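Enoyl-CoA hydratase/isomerase (PDB 3LAO) probably adds water across the double bond of an unsaturated acyl-CoA thioester, consistent with a role in breaking down the steroid side chain, and is built as a homotrimer. Local coordinates at residues Cys59-Ala64 / Glu195-Ala200; Ser105-Val110 / Leu213-Ala218; Ile129-Arg134 / Leu201-Arg206; Phe176-Ala181 / Arg185-Val190. All coordinates share one frame; numbering follows the deposited sequence.

Contact 1 (Cys59-Ala64 / Glu195-Ala200)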
# COMPACT_ATOMS: atom_id res chain seq x y z
N CYS B 59 -14.26 -20.30 8.43
CA CYS B 59 -14.41 -18.90 8.12
C CYS B 59 -15.56 -18.30 8.95
O CYS B 59 -16.58 -18.95 9.24
CB CYS B 59 -14.68 -18.77 6.63
SG CYS B 59 -14.57 -17.07 5.97
N ALA B 60 -15.39 -17.07 9.37
CA ALA B 60 -16.41 -16.40 10.14
C ALA B 60 -17.10 -15.37 9.23
O ALA B 60 -16.44 -14.71 8.43
CB ALA B 60 -15.76 -15.74 11.32
N VAL B 61 -18.42 -15.25 9.33
CA VAL B 61 -19.09 -14.14 8.64
C VAL B 61 -19.72 -13.17 9.65
O VAL B 61 -20.63 -13.55 10.42
CB VAL B 61 -20.19 -14.66 7.71
CG1 VAL B 61 -20.81 -13.49 6.99
CG2 VAL B 61 -19.60 -15.69 6.75
N LEU B 62 -19.21 -11.95 9.67
CA LEU B 62 -19.77 -10.91 10.52
C LEU B 62 -20.79 -10.10 9.74
O LEU B 62 -20.47 -9.58 8.71
CB LEU B 62 -18.69 -9.97 11.02
CG LEU B 62 -19.11 -8.72 11.80
CD1 LEU B 62 -19.79 -9.01 13.16
CD2 LEU B 62 -17.87 -7.94 12.03
N PHE B 63 -22.01 -10.02 10.26
CA PHE B 63 -23.07 -9.22 9.65
C PHE B 63 -23.91 -8.50 10.75
O PHE B 63 -23.67 -8.64 11.97
CB PHE B 63 -23.94 -10.13 8.76
CG PHE B 63 -24.83 -11.05 9.53
CD1 PHE B 63 -24.32 -12.17 10.16
CD2 PHE B 63 -26.19 -10.74 9.69
CE1 PHE B 63 -25.17 -13.04 10.91
CE2 PHE B 63 -27.04 -11.59 10.45
CZ PHE B 63 -26.52 -12.75 11.05
N ALA B 64 -24.90 -7.73 10.31
CA ALA B 64 -25.76 -6.97 11.22
C ALA B 64 -27.22 -7.31 10.95
O ALA B 64 -27.66 -7.34 9.79
CB ALA B 64 -25.51 -5.45 11.10
N GLU B 195 -28.67 -8.21 -0.80
CA GLU B 195 -27.85 -9.30 -1.34
C GLU B 195 -26.49 -9.38 -0.65
O GLU B 195 -25.68 -10.25 -0.99
CB GLU B 195 -27.64 -9.13 -2.84
CG GLU B 195 -28.77 -9.66 -3.68
CD GLU B 195 -29.23 -11.03 -3.18
OE1 GLU B 195 -30.39 -11.10 -2.69
OE2 GLU B 195 -28.44 -12.02 -3.25
N GLU B 196 -26.23 -8.50 0.30
CA GLU B 196 -24.88 -8.45 0.82
C GLU B 196 -24.53 -9.70 1.64
O GLU B 196 -23.40 -10.18 1.59
CB GLU B 196 -24.57 -7.12 1.55
CG GLU B 196 -25.33 -6.91 2.86
CD GLU B 196 -26.83 -6.54 2.68
OE1 GLU B 196 -27.29 -6.26 1.54
OE2 GLU B 196 -27.55 -6.55 3.72
N LEU B 197 -25.48 -10.26 2.37
CA LEU B 197 -25.13 -11.39 3.20
C LEU B 197 -25.02 -12.64 2.33
O LEU B 197 -24.12 -13.44 2.53
CB LEU B 197 -26.11 -11.60 4.33
CG LEU B 197 -25.79 -12.80 5.23
CD1 LEU B 197 -24.38 -12.80 5.88
CD2 LEU B 197 -26.88 -12.91 6.28
N ALA B 198 -25.91 -12.79 1.35
CA ALA B 198 -25.84 -13.96 0.48
C ALA B 198 -24.49 -14.00 -0.22
O ALA B 198 -23.89 -15.07 -0.43
CB ALA B 198 -26.93 -13.95 -0.53
N ARG B 199 -24.02 -12.82 -0.58
CA ARG B 199 -22.77 -12.68 -1.31
C ARG B 199 -21.57 -12.92 -0.40
O ARG B 199 -20.67 -13.68 -0.74
CB ARG B 199 -22.68 -11.30 -1.92
CG ARG B 199 -21.57 -11.20 -2.90
CD ARG B 199 -21.69 -12.31 -3.95
NE ARG B 199 -20.44 -12.43 -4.66
CZ ARG B 199 -20.29 -13.09 -5.81
NH1 ARG B 199 -21.34 -13.67 -6.38
NH2 ARG B 199 -19.09 -13.15 -6.38
N ALA B 200 -21.58 -12.30 0.77
CA ALA B 200 -20.57 -12.59 1.78
C ALA B 200 -20.45 -14.09 2.06
O ALA B 200 -19.34 -14.64 2.15
CB ALA B 200 -20.85 -11.79 3.09

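Contact 2 (Ser105-Val110 / Leu213-Ala218)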
# COMPACT_ATOMS: atom_id res chain seq x y z
N SER B 105 -6.61 -15.47 13.77
CA SER B 105 -5.68 -16.19 12.94
C SER B 105 -6.42 -16.99 11.88
O SER B 105 -5.81 -17.78 11.19
CB SER B 105 -4.84 -17.11 13.83
OG SER B 105 -5.68 -18.01 14.50
N LYS B 106 -7.73 -16.82 11.80
CA LYS B 106 -8.58 -17.43 10.79
C LYS B 106 -9.35 -16.33 10.06
O LYS B 106 -9.35 -15.19 10.49
CB LYS B 106 -9.54 -18.41 11.43
CG LYS B 106 -8.86 -19.57 12.07
CD LYS B 106 -9.86 -20.71 12.30
CE LYS B 106 -10.44 -20.71 13.70
NZ LYS B 106 -11.55 -21.72 13.72
N PRO B 107 -9.95 -16.67 8.91
CA PRO B 107 -10.48 -15.64 8.01
C PRO B 107 -11.76 -15.00 8.48
O PRO B 107 -12.55 -15.65 9.10
CB PRO B 107 -10.75 -16.41 6.70
CG PRO B 107 -9.81 -17.55 6.77
CD PRO B 107 -9.77 -17.96 8.22
N LEU B 108 -11.97 -13.74 8.14
CA LEU B 108 -13.22 -13.09 8.47
C LEU B 108 -13.76 -12.38 7.24
O LEU B 108 -13.04 -11.69 6.55
CB LEU B 108 -13.02 -12.11 9.61
CG LEU B 108 -14.18 -11.18 9.96
CD1 LEU B 108 -15.25 -11.98 10.58
CD2 LEU B 108 -13.62 -10.23 10.96
N VAL B 109 -15.04 -12.58 6.97
CA VAL B 109 -15.69 -11.94 5.86
C VAL B 109 -16.77 -11.09 6.51
O VAL B 109 -17.39 -11.50 7.49
CB VAL B 109 -16.38 -12.98 4.96
CG1 VAL B 109 -17.40 -12.29 4.03
CG2 VAL B 109 -15.35 -13.76 4.18
N VAL B 110 -16.99 -9.89 5.98
CA VAL B 110 -17.98 -9.04 6.57
C VAL B 110 -18.97 -8.50 5.54
O VAL B 110 -18.58 -8.08 4.43
CB VAL B 110 -17.33 -7.89 7.37
CG1 VAL B 110 -16.58 -6.88 6.41
CG2 VAL B 110 -18.41 -7.19 8.15
N LEU B 213 -4.93 -25.43 7.01
CA LEU B 213 -3.55 -25.12 7.35
C LEU B 213 -2.91 -24.13 6.37
O LEU B 213 -2.11 -23.24 6.74
CB LEU B 213 -2.72 -26.39 7.38
CG LEU B 213 -2.91 -27.27 8.61
CD1 LEU B 213 -1.88 -28.36 8.49
CD2 LEU B 213 -2.69 -26.47 9.87
N ALA B 214 -3.24 -24.28 5.10
CA ALA B 214 -2.63 -23.41 4.12
C ALA B 214 -3.23 -21.99 4.26
O ALA B 214 -2.50 -21.01 4.18
CB ALA B 214 -2.78 -23.99 2.69
N VAL B 215 -4.55 -21.90 4.50
CA VAL B 215 -5.22 -20.63 4.71
C VAL B 215 -4.59 -19.91 5.93
O VAL B 215 -4.14 -18.75 5.84
CB VAL B 215 -6.77 -20.78 4.87
CG1 VAL B 215 -7.38 -19.54 5.57
CG2 VAL B 215 -7.44 -21.03 3.54
N ARG B 216 -4.51 -20.63 7.04
CA ARG B 216 -3.90 -20.09 8.24
C ARG B 216 -2.49 -19.56 8.01
O ARG B 216 -2.17 -18.47 8.48
CB ARG B 216 -3.92 -21.11 9.38
CG ARG B 216 -5.36 -21.32 9.96
CD ARG B 216 -5.40 -21.96 11.36
NE ARG B 216 -5.37 -23.43 11.34
CZ ARG B 216 -6.43 -24.24 11.32
NH1 ARG B 216 -6.27 -25.56 11.30
NH2 ARG B 216 -7.66 -23.73 11.32
N ALA B 217 -1.66 -20.31 7.29
CA ALA B 217 -0.29 -19.89 7.05
C ALA B 217 -0.24 -18.70 6.06
O ALA B 217 0.62 -17.83 6.17
CB ALA B 217 0.51 -21.03 6.53
N ALA B 218 -1.17 -18.64 5.13
CA ALA B 218 -1.29 -17.46 4.29
C ALA B 218 -1.55 -16.20 5.13
O ALA B 218 -0.81 -15.18 4.96
CB ALA B 218 -2.35 -17.66 3.21
O HOH W 1 -3.04 -17.49 10.97

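Contact 3 (Ile129-Arg134 / Leu201-Arg206)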
# COMPACT_ATOMS: atom_id res chain seq x y z
N ILE B 129 -12.57 -9.99 3.51
CA ILE B 129 -13.50 -9.73 2.43
C ILE B 129 -14.62 -8.90 3.02
O ILE B 129 -15.15 -9.22 4.12
CB ILE B 129 -14.16 -10.99 1.93
CG1 ILE B 129 -13.11 -12.05 1.54
CG2 ILE B 129 -15.16 -10.64 0.81
CD1 ILE B 129 -12.24 -11.71 0.39
N ALA B 130 -14.95 -7.83 2.31
CA ALA B 130 -15.97 -6.90 2.72
C ALA B 130 -16.95 -6.66 1.59
O ALA B 130 -16.56 -6.22 0.51
CB ALA B 130 -15.33 -5.54 3.21
N VAL B 131 -18.20 -6.98 1.84
CA VAL B 131 -19.26 -6.72 0.89
C VAL B 131 -20.30 -5.74 1.43
O VAL B 131 -20.81 -5.92 2.52
CB VAL B 131 -19.96 -8.04 0.55
CG1 VAL B 131 -21.18 -7.79 -0.31
CG2 VAL B 131 -18.97 -8.96 -0.15
N ALA B 132 -20.63 -4.73 0.63
CA ALA B 132 -21.58 -3.70 1.03
C ALA B 132 -22.74 -3.57 0.03
O ALA B 132 -22.57 -3.72 -1.18
CB ALA B 132 -20.88 -2.35 1.19
N ALA B 133 -23.91 -3.28 0.58
CA ALA B 133 -25.10 -2.94 -0.19
C ALA B 133 -24.88 -1.59 -0.85
O ALA B 133 -24.34 -0.68 -0.23
CB ALA B 133 -26.32 -2.86 0.75
N ARG B 134 -25.24 -1.48 -2.12
CA ARG B 134 -25.27 -0.19 -2.80
C ARG B 134 -26.03 0.80 -1.93
O ARG B 134 -27.09 0.48 -1.38
CB ARG B 134 -25.97 -0.34 -4.13
CG ARG B 134 -26.12 0.92 -4.93
CD ARG B 134 -26.08 0.58 -6.42
NE ARG B 134 -24.72 0.31 -6.86
CZ ARG B 134 -24.29 -0.86 -7.34
NH1 ARG B 134 -25.13 -1.90 -7.46
NH2 ARG B 134 -23.02 -0.99 -7.72
N LEU B 201 -21.59 -14.76 2.19
CA LEU B 201 -21.63 -16.22 2.35
C LEU B 201 -20.94 -16.99 1.21
O LEU B 201 -20.12 -17.86 1.47
CB LEU B 201 -23.08 -16.71 2.56
CG LEU B 201 -23.58 -16.49 3.98
CD1 LEU B 201 -25.05 -16.84 4.21
CD2 LEU B 201 -22.68 -17.29 4.90
N GLU B 202 -21.24 -16.66 -0.04
CA GLU B 202 -20.56 -17.32 -1.14
C GLU B 202 -19.01 -17.20 -1.02
O GLU B 202 -18.29 -18.18 -1.25
CB GLU B 202 -21.02 -16.74 -2.46
CG GLU B 202 -22.49 -16.46 -2.54
CD GLU B 202 -22.96 -16.12 -3.95
OE1 GLU B 202 -22.15 -16.26 -4.89
OE2 GLU B 202 -24.13 -15.73 -4.13
N TYR B 203 -18.51 -16.01 -0.68
CA TYR B 203 -17.07 -15.81 -0.50
C TYR B 203 -16.52 -16.66 0.61
O TYR B 203 -15.40 -17.15 0.52
CB TYR B 203 -16.72 -14.34 -0.17
CG TYR B 203 -16.63 -13.44 -1.38
CD1 TYR B 203 -15.51 -13.47 -2.22
CD2 TYR B 203 -17.66 -12.53 -1.69
CE1 TYR B 203 -15.41 -12.64 -3.35
CE2 TYR B 203 -17.57 -11.67 -2.82
CZ TYR B 203 -16.44 -11.74 -3.64
OH TYR B 203 -16.34 -10.93 -4.74
N ALA B 204 -17.29 -16.79 1.69
CA ALA B 204 -16.87 -17.52 2.87
C ALA B 204 -16.89 -19.00 2.59
O ALA B 204 -16.00 -19.72 3.03
CB ALA B 204 -17.78 -17.21 4.05
N GLU B 205 -17.91 -19.47 1.89
CA GLU B 205 -17.90 -20.86 1.40
C GLU B 205 -16.67 -21.14 0.52
O GLU B 205 -16.03 -22.20 0.64
CB GLU B 205 -19.21 -21.23 0.69
CG GLU B 205 -20.22 -21.91 1.65
CD GLU B 205 -21.66 -21.38 1.50
OE1 GLU B 205 -21.96 -20.69 0.49
OE2 GLU B 205 -22.49 -21.66 2.40
N ARG B 206 -16.30 -20.18 -0.32
CA ARG B 206 -15.11 -20.38 -1.14
C ARG B 206 -13.79 -20.51 -0.32
O ARG B 206 -12.95 -21.34 -0.65
CB ARG B 206 -15.02 -19.30 -2.21
CG ARG B 206 -14.28 -19.76 -3.45
CD ARG B 206 -15.24 -20.33 -4.47
NE ARG B 206 -15.14 -19.67 -5.78
CZ ARG B 206 -15.46 -18.40 -6.02
NH1 ARG B 206 -15.87 -17.59 -5.04
NH2 ARG B 206 -15.34 -17.92 -7.26

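Contact 4 (Phe176-Ala181 / Arg185-Val190)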
# COMPACT_ATOMS: atom_id res chain seq x y z
N PHE B 176 -19.26 9.15 2.59
CA PHE B 176 -19.10 8.53 1.27
C PHE B 176 -19.98 7.33 1.18
O PHE B 176 -20.46 6.84 2.21
CB PHE B 176 -17.66 8.16 0.94
CG PHE B 176 -16.93 7.41 2.04
CD1 PHE B 176 -16.49 8.08 3.18
CD2 PHE B 176 -16.63 6.04 1.90
CE1 PHE B 176 -15.81 7.41 4.16
CE2 PHE B 176 -15.95 5.37 2.87
CZ PHE B 176 -15.53 6.05 4.01
N ASP B 177 -20.24 6.87 -0.03
CA ASP B 177 -21.10 5.71 -0.18
C ASP B 177 -20.29 4.48 -0.61
O ASP B 177 -19.06 4.54 -0.76
CB ASP B 177 -22.31 5.97 -1.11
CG ASP B 177 -21.92 6.24 -2.56
OD1 ASP B 177 -20.72 6.15 -2.88
OD2 ASP B 177 -22.82 6.56 -3.40
N ALA B 178 -21.02 3.38 -0.80
CA ALA B 178 -20.44 2.10 -1.17
C ALA B 178 -19.57 2.18 -2.42
O ALA B 178 -18.54 1.50 -2.51
CB ALA B 178 -21.53 1.09 -1.35
N ASP B 179 -19.95 3.00 -3.39
CA ASP B 179 -19.19 3.01 -4.64
C ASP B 179 -17.84 3.70 -4.47
O ASP B 179 -16.83 3.30 -5.08
CB ASP B 179 -20.01 3.59 -5.79
CG ASP B 179 -20.97 2.57 -6.37
OD1 ASP B 179 -22.18 2.86 -6.42
OD2 ASP B 179 -20.52 1.47 -6.75
N GLU B 180 -17.83 4.72 -3.61
CA GLU B 180 -16.61 5.45 -3.30
C GLU B 180 -15.69 4.58 -2.41
O GLU B 180 -14.45 4.55 -2.59
CB GLU B 180 -17.00 6.77 -2.61
CG GLU B 180 -15.82 7.66 -2.19
CD GLU B 180 -15.07 8.31 -3.34
OE1 GLU B 180 -15.40 8.03 -4.52
OE2 GLU B 180 -14.16 9.12 -3.06
N ALA B 181 -16.29 3.85 -1.48
CA ALA B 181 -15.53 2.90 -0.69
C ALA B 181 -14.86 1.80 -1.57
O ALA B 181 -13.69 1.45 -1.36
CB ALA B 181 -16.38 2.33 0.44
N ARG B 185 -10.82 0.85 -2.46
CA ARG B 185 -10.38 -0.50 -2.08
C ARG B 185 -10.66 -0.87 -0.61
O ARG B 185 -9.89 -1.61 0.01
CB ARG B 185 -8.89 -0.68 -2.38
CG ARG B 185 -8.65 -0.73 -3.88
CD ARG B 185 -7.15 -0.72 -4.21
NE ARG B 185 -6.29 -0.54 -3.04
CZ ARG B 185 -4.96 -0.67 -3.07
NH1 ARG B 185 -4.34 -0.99 -4.22
NH2 ARG B 185 -4.23 -0.50 -1.95
N LEU B 186 -11.73 -0.34 -0.06
CA LEU B 186 -12.14 -0.74 1.28
C LEU B 186 -13.11 -1.93 1.21
O LEU B 186 -13.30 -2.65 2.17
CB LEU B 186 -12.75 0.44 2.04
CG LEU B 186 -12.02 1.79 2.01
CD1 LEU B 186 -12.89 2.85 2.63
CD2 LEU B 186 -10.70 1.78 2.71
N LEU B 187 -13.72 -2.13 0.06
CA LEU B 187 -14.72 -3.18 -0.09
C LEU B 187 -14.18 -4.10 -1.09
O LEU B 187 -13.35 -3.70 -1.90
CB LEU B 187 -16.00 -2.61 -0.70
CG LEU B 187 -16.61 -1.68 0.33
CD1 LEU B 187 -17.89 -1.04 -0.17
CD2 LEU B 187 -16.87 -2.55 1.52
N THR B 188 -14.68 -5.33 -1.09
CA THR B 188 -14.29 -6.28 -2.09
C THR B 188 -15.28 -6.13 -3.20
O THR B 188 -14.93 -6.22 -4.38
CB THR B 188 -14.38 -7.72 -1.53
OG1 THR B 188 -13.82 -7.78 -0.21
CG2 THR B 188 -13.67 -8.72 -2.44
N GLU B 189 -16.54 -5.90 -2.83
CA GLU B 189 -17.61 -5.87 -3.81
C GLU B 189 -18.82 -5.03 -3.35
O GLU B 189 -19.16 -5.00 -2.17
CB GLU B 189 -18.07 -7.29 -4.12
CG GLU B 189 -18.90 -7.39 -5.40
CD GLU B 189 -19.26 -8.84 -5.76
OE1 GLU B 189 -18.43 -9.74 -5.50
OE2 GLU B 189 -20.37 -9.08 -6.28
N VAL B 190 -19.48 -4.38 -4.31
CA VAL B 190 -20.72 -3.70 -4.02
C VAL B 190 -21.88 -4.41 -4.68
O VAL B 190 -21.78 -4.75 -5.86
CB VAL B 190 -20.70 -2.29 -4.52
CG1 VAL B 190 -22.07 -1.74 -4.41
CG2 VAL B 190 -19.72 -1.46 -3.69

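Contact 1 (Cys59-Ala64 / Glu195-Ala200)
Strand 59-64 and the first turns of helix 196-209 run almost antiparallel, their axes 9.7 Å apart at closest approach and 173° between their directions, with V61 facing A200 and F63 facing L197. At these two levels the strand turns its side chains to the helix, and L197 does most of the bridging. Its CG lies opposite the backbone N (chi1 179°), a setting that carries the two methyls out from the helix and over the strand. The branches divide the work. CD1 drops between the two strand residues, 3.8 Å from V61 CG1 and 4.0 Å from F63 CB, while CD2 lies over one face of the F63 ring, offset toward its rim, with CD2 of L197 4.1 Å from CD2 of F63. The other edge of this small patch is made by A200, whose CB meets V61 CG1 at 4.3 Å. Valine suits the strand because its branched CB fills the interval close to the backbone. Alanine suits the facing helix position because a single methyl lets the helix settle close to the sheet. V61 also packs on L201 and A204 further along the helix, and A200 on V109 and A111 of the neighbouring strand. F63, partly exposed, also meets H65 edge-to-face. No hydrogen bond or ion pair crosses between the two segments. The contact is wholly apolar, so between these two segments shape and the exclusion of water do the holding.

Contact 2 (Ser105-Val110 / Leu213-Ala218)
S105 comes nearest to helix 212-222 through its backbone: its carbonyl O lies 3.8 Å from R216 CG, and one water lies between the same O and the helix. That water stands 2.8 Å from S105 O and 2.8 Å from R216 O, within hydrogen-bonding distance of both and able to donate to either, so it mediates between two carbonyls that could not bond to each other. The S105 hydroxyl is used differently, bonded to E52. K106 follows, its aliphatic chain lying beside that of R216 and pointing the same way. Both chains are bent at chi3, and K106 CD meets the edge of the guanidinium, near the plane, 3.9 Å from R216 NH2. The two charged ends stay apart, with K106 NZ 5.0 Å from R216 NH2; the amine is taken up by the carbonyls of Y51 and S57 and lies against the Y51 ring. P107 then presents its ring to V215, and P107 CG comes to 3.4 Å from V215 CG1, a tight contact of two apolar groups. Proline has no N-H to satisfy, and its compact, puckered ring puts CG against V215 just before strand 108-112 begins. V215 also packs on L171 of a neighbouring subunit, so this helix lies between the approach to strand 108-112 and that subunit. The chemistry is mixed: an apolar pair at P107, a water at S105, and between them two like charges whose mutual repulsion is probably eased by the oxygens and aromatic ring around the lysine.

Contact 3 (Ile129-Arg134 / Leu201-Arg206)
I129 carries CG2 on the side opposite its backbone N, with CG1 turned beside that N (chi1 -54°), and Y203 sets its ring opposite its own carbonyl carbon (chi1 -82°); together these turns lay the isoleucine methyl over a face of the tyrosine ring. I129 CG2 stands 3.8 Å from Y203 CG and 4.1 Å from the centroid of the ring, 20° off its normal, a CH-pi contact displaced toward the CB end. The two side chains cross at about a right angle. Two residues further along the strand, V131 approaches the CD2-CE2 side of the ring obliquely, its CG2 4.1 Å from Y203 CE2. One tyrosine thereby spans two successive inward positions of the strand. Branched residues suit these places, since each offers a methyl close to the main chain, while the long flat ring bridges the gap that separates helix from sheet. Tyrosine also brings a polar end: its hydroxyl bonds to E189 on the next strand, which satisfies a group that would be costly to bury without a partner. R168 of a neighbouring subunit packs against both I129 and Y203, so the contact lies close to the trimer interface, and R206, on the same helix, makes a salt bridge with D174 of that subunit. Packing of helix 196-209 across the parallel strands 59-64, 108-112 and 129-133 belongs to the layered alpha/beta architecture of the crotonase fold, to which this enoyl-CoA hydratase/isomerase family belongs.

Contact 4 (Phe176-Ala181 / Arg185-Val190)
The carbonyl O of A181 is approached by two backbone nitrogens as helix 178-183 ends. L186 N makes the hydrogen bond, at 3.0 Å to A181 O and nearly straight (167°), with the donor tilted from the carbonyl plane; R185 N is nearly as near, at 3.1 Å from A181 O, but its angle is too poor for a bond. R185 has positive phi (70°), the turn of a Schellman motif that closes this helix in the crotonase fold and sends the chain on toward strand 189-191. At the other end D177 is the N-cap: its OD1 accepts from E180 N, met nearly along the C-O direction, and weakly from D179 N. The returning chain packs mainly by apolar side chains. L187 CD1 lies 3.7 Å from A181 CB and also touches A178 O, at 3.5 Å, and V190 CG2 reaches A178 CB at 3.9 Å. Alanines suit this face because their single methyls let the returning chain come close. L186 CD1 meets the F176 ring obliquely, 4.0 Å from F176 CE2, the two side chains crossing at about a right angle. R185 starts away from the helix; its guanidinium bonds to A160 O of a neighbouring subunit.

How the contacts relate
Contacts 1 and 3 use the same helix, 196-209, on one side of the six-stranded sheet; contact 1 takes its first turns and is only partly buried, whereas contact 3 is more fully buried and has an aromatic at its centre. Contacts 2 and 4 are largely buried too. Contact 2 belongs to the following helix, 212-222, and mixes water and charge with apolar packing. Contact 4 differs in kind, being local in sequence and shaped by helix caps. The sheet connects them: V109 joins A60 and L62, V110 joins I129 and V131, and T188 N reaches A130 O. Contacts 2, 3 and 4 also touch a neighbouring subunit; contact 1 does not.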